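Local coordinates for phosphoribosylaminoimidazole-succinocarboxamide synthase (Pyrococcus horikoshii, PDB 4O81), which catalyses the ATP-dependent joining of L-aspartate to 5-amino-1-(5-phospho-D-ribosyl)imidazole-4-carboxylate, giving SAICAR in de novo purine biosynthesis, at residues A[92-97]-A[169-174]. Numbering follows the deposited sequence.
Sequences VRNVVA and IILVDF. With AMP (adenosine monophosphate), chain K.
Val92 and Phe174 form an antiparallel hydrogen-bonded pair, Val92 N reaching Phe174 O and Phe174 N reaching Val92 O at 2.9 Å each; the next pair, Arg93 with Asp173, is non-hydrogen-bonded. At the corner the regular pairing ends, and Val172 O accepts from both Asn94 N and Val95 N. Of these two donors, Val95 N lies in the carbonyl plane on a lone pair, whereas Asn94 N is tilted from that plane. The corner at Asn94 is tied down further by its amide, whose ND2 gives a straight bond (160°) to Leu171 O from above the carbonyl plane and also hydrogen-bonds to Asn157 OD1 of helix 143-165.

The two bridged pairs lie on opposite faces of the sheet. On the Val92 side, the valine CB packs 3.6 Å from Phe174 CE2, the two side chains running side by side. Strand 84-93 and strand 169-180 are neighbours in one of the antiparallel sheets of this SAICAR synthetase, and the opposite face of this pairing carries Arg93 and Asp173, which bind AMP. Arg93 NH2 donates to phosphate O2P (2.6 Å) and NH1 to O1P, while Asp173 OD1 accepts from the ribose O3' at 2.5 Å. With Asp173 CG between the backbone N and the carbonyl carbon (chi1 52°), the carboxylate lies beside the arginine, and OD2 makes a long salt bridge to Arg93 NH2 (3.4 Å), with the guanidinium and carboxylate planes 76° apart. Arg198 is a second cationic partner of OD2 and also bonds AMP; Glu118 pairs with Arg93 NH1. A water in the guanidinium plane accepts from Arg93 NE and lies within hydrogen-bonding distance of Val95 O and Asp173 OD2. Beyond the corner, Val172 CG1 touches Ala97 CB at 3.6 Å, and Val95 CG2 meets Ile170 CG2 with the side chains crossing at about a right angle.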
loop_
_atom_site.group_PDB
_atom_site.type_symbol
_atom_site.label_atom_id
_atom_site.label_comp_id
_atom_site.label_asym_id
_atom_site.label_seq_id
_atom_site.Cartn_x
_atom_site.Cartn_y
_atom_site.Cartn_z
ATOM N N VAL A 92 9.466 8.631 8.440
ATOM C CA VAL A 92 8.447 8.613 7.402
ATOM C C VAL A 92 7.111 8.944 8.056
ATOM O O VAL A 92 6.792 8.404 9.138
ATOM C CB VAL A 92 8.347 7.266 6.657
ATOM C CG1 VAL A 92 7.346 7.364 5.500
ATOM C CG2 VAL A 92 9.702 6.829 6.142
ATOM N N ARG A 93 6.349 9.826 7.399
ATOM C CA ARG A 93 5.112 10.362 7.962
ATOM C C ARG A 93 3.950 10.216 6.987
ATOM O O ARG A 93 4.031 10.661 5.836
ATOM C CB ARG A 93 5.300 11.832 8.386
ATOM C CG ARG A 93 6.665 12.091 9.037
ATOM C CD ARG A 93 6.831 13.502 9.599
ATOM N NE ARG A 93 6.166 13.622 10.882
ATOM C CZ ARG A 93 6.749 13.936 12.041
ATOM N NH1 ARG A 93 8.037 14.231 12.117
ATOM N NH2 ARG A 93 6.007 13.978 13.141
ATOM N N ASN A 94 2.867 9.592 7.460
ATOM C CA ASN A 94 1.645 9.435 6.677
ATOM C C ASN A 94 0.536 10.367 7.150
ATOM O O ASN A 94 -0.316 10.770 6.369
ATOM C CB ASN A 94 1.159 7.988 6.756
ATOM C CG ASN A 94 2.169 7.021 6.205
ATOM O OD1 ASN A 94 2.568 7.159 5.057
ATOM N ND2 ASN A 94 2.629 6.068 7.029
ATOM N N VAL A 95 0.537 10.655 8.449
ATOM C CA VAL A 95 -0.507 11.457 9.094
ATOM C C VAL A 95 0.189 12.528 9.935
ATOM O O VAL A 95 1.158 12.223 10.605
ATOM C CB VAL A 95 -1.385 10.544 9.999
ATOM C CG1 VAL A 95 -2.328 11.361 10.861
ATOM C CG2 VAL A 95 -2.156 9.528 9.163
ATOM N N VAL A 96 -0.312 13.762 9.910
ATOM C CA VAL A 96 0.266 14.881 10.677
ATOM C C VAL A 96 0.164 14.619 12.192
ATOM O O VAL A 96 -0.914 14.357 12.715
ATOM C CB VAL A 96 -0.399 16.243 10.303
ATOM C CG1 VAL A 96 0.104 17.389 11.196
ATOM C CG2 VAL A 96 -0.189 16.580 8.829
ATOM N N ALA A 97 1.302 14.661 12.872
ATOM C CA ALA A 97 1.378 14.481 14.327
ATOM C C ALA A 97 2.733 14.991 14.795
ATOM O O ALA A 97 3.626 15.240 13.969
ATOM C CB ALA A 97 1.199 13.010 14.713
ATOM N N ILE A 169 -5.152 -0.425 12.465
ATOM C CA ILE A 169 -4.092 0.412 13.050
ATOM C C ILE A 169 -3.516 1.366 12.004
ATOM O O ILE A 169 -3.050 0.924 10.948
ATOM C CB ILE A 169 -2.934 -0.438 13.653
ATOM C CG1 ILE A 169 -3.427 -1.335 14.796
ATOM C CG2 ILE A 169 -1.801 0.464 14.146
ATOM C CD1 ILE A 169 -2.471 -2.462 15.146
ATOM N N ILE A 170 -3.564 2.669 12.302
ATOM C CA ILE A 170 -2.963 3.698 11.467
ATOM C C ILE A 170 -1.473 3.834 11.782
ATOM O O ILE A 170 -1.081 4.123 12.937
ATOM C CB ILE A 170 -3.654 5.063 11.665
ATOM C CG1 ILE A 170 -5.148 4.949 11.374
ATOM C CG2 ILE A 170 -3.012 6.144 10.782
ATOM C CD1 ILE A 170 -5.981 6.104 11.907
ATOM N N LEU A 171 -0.633 3.616 10.772
ATOM C CA LEU A 171 0.786 3.979 10.912
ATOM C C LEU A 171 0.914 5.464 10.653
ATOM O O LEU A 171 0.917 5.904 9.498
ATOM C CB LEU A 171 1.666 3.202 9.936
ATOM C CG LEU A 171 3.187 3.408 9.960
ATOM C CD1 LEU A 171 3.786 3.052 11.316
ATOM C CD2 LEU A 171 3.807 2.543 8.872
ATOM N N VAL A 172 0.999 6.234 11.734
ATOM C CA VAL A 172 0.992 7.700 11.664
ATOM C C VAL A 172 2.356 8.213 11.176
ATOM O O VAL A 172 2.433 8.980 10.216
ATOM C CB VAL A 172 0.569 8.315 13.036
ATOM C CG1 VAL A 172 0.876 9.811 13.103
ATOM C CG2 VAL A 172 -0.931 8.064 13.268
ATOM N N ASP A 173 3.429 7.768 11.834
ATOM C CA ASP A 173 4.796 8.055 11.405
ATOM C C ASP A 173 5.714 7.059 12.111
ATOM O O ASP A 173 5.249 6.283 12.967
ATOM C CB ASP A 173 5.199 9.512 11.703
ATOM C CG ASP A 173 4.957 9.905 13.156
ATOM O OD1 ASP A 173 5.312 9.133 14.043
ATOM O OD2 ASP A 173 4.405 10.984 13.410
ATOM N N PHE A 174 6.991 7.065 11.759
ATOM C CA PHE A 174 7.971 6.176 12.392
ATOM C C PHE A 174 9.411 6.568 12.026
ATOM O O PHE A 174 9.626 7.243 11.031
ATOM C CB PHE A 174 7.673 4.679 12.094
ATOM C CG PHE A 174 7.814 4.287 10.646
ATOM C CD1 PHE A 174 8.880 3.496 10.234
ATOM C CD2 PHE A 174 6.886 4.691 9.699
ATOM C CE1 PHE A 174 9.023 3.117 8.905
ATOM C CE2 PHE A 174 7.039 4.331 8.362
ATOM C CZ PHE A 174 8.106 3.550 7.965
HETATM P P AMP K . 8.469 13.713 15.901
HETATM O O1P AMP K . 9.505 14.317 14.970
HETATM O O2P AMP K . 7.047 14.047 15.540
HETATM O O3P AMP K . 8.731 13.928 17.365
HETATM O "O5'" AMP K . 8.654 12.102 15.713
HETATM C "C5'" AMP K . 8.278 11.395 14.513
HETATM C "C4'" AMP K . 8.262 9.857 14.637
HETATM O "O4'" AMP K . 9.579 9.314 14.649
HETATM C "C3'" AMP K . 7.591 9.296 15.895
HETATM O "O3'" AMP K . 6.975 8.036 15.591
HETATM C "C2'" AMP K . 8.734 9.038 16.844
HETATM O "O2'" AMP K . 8.427 7.989 17.768
HETATM C "C1'" AMP K . 9.864 8.661 15.894
HETATM N N9 AMP K . 11.161 9.106 16.457
HETATM C C8 AMP K . 11.787 10.271 16.197
HETATM N N7 AMP K . 12.955 10.356 16.885
HETATM C C5 AMP K . 13.097 9.242 17.609
HETATM C C6 AMP K . 14.104 8.693 18.558
HETATM N N6 AMP K . 15.224 9.387 18.881
HETATM N N1 AMP K . 13.850 7.465 19.086
HETATM C C2 AMP K . 12.735 6.765 18.779
HETATM N N3 AMP K . 11.790 7.209 17.924
HETATM C C4 AMP K . 11.908 8.411 17.320
HETATM O O HOH W 1 3.590 12.801 11.563
#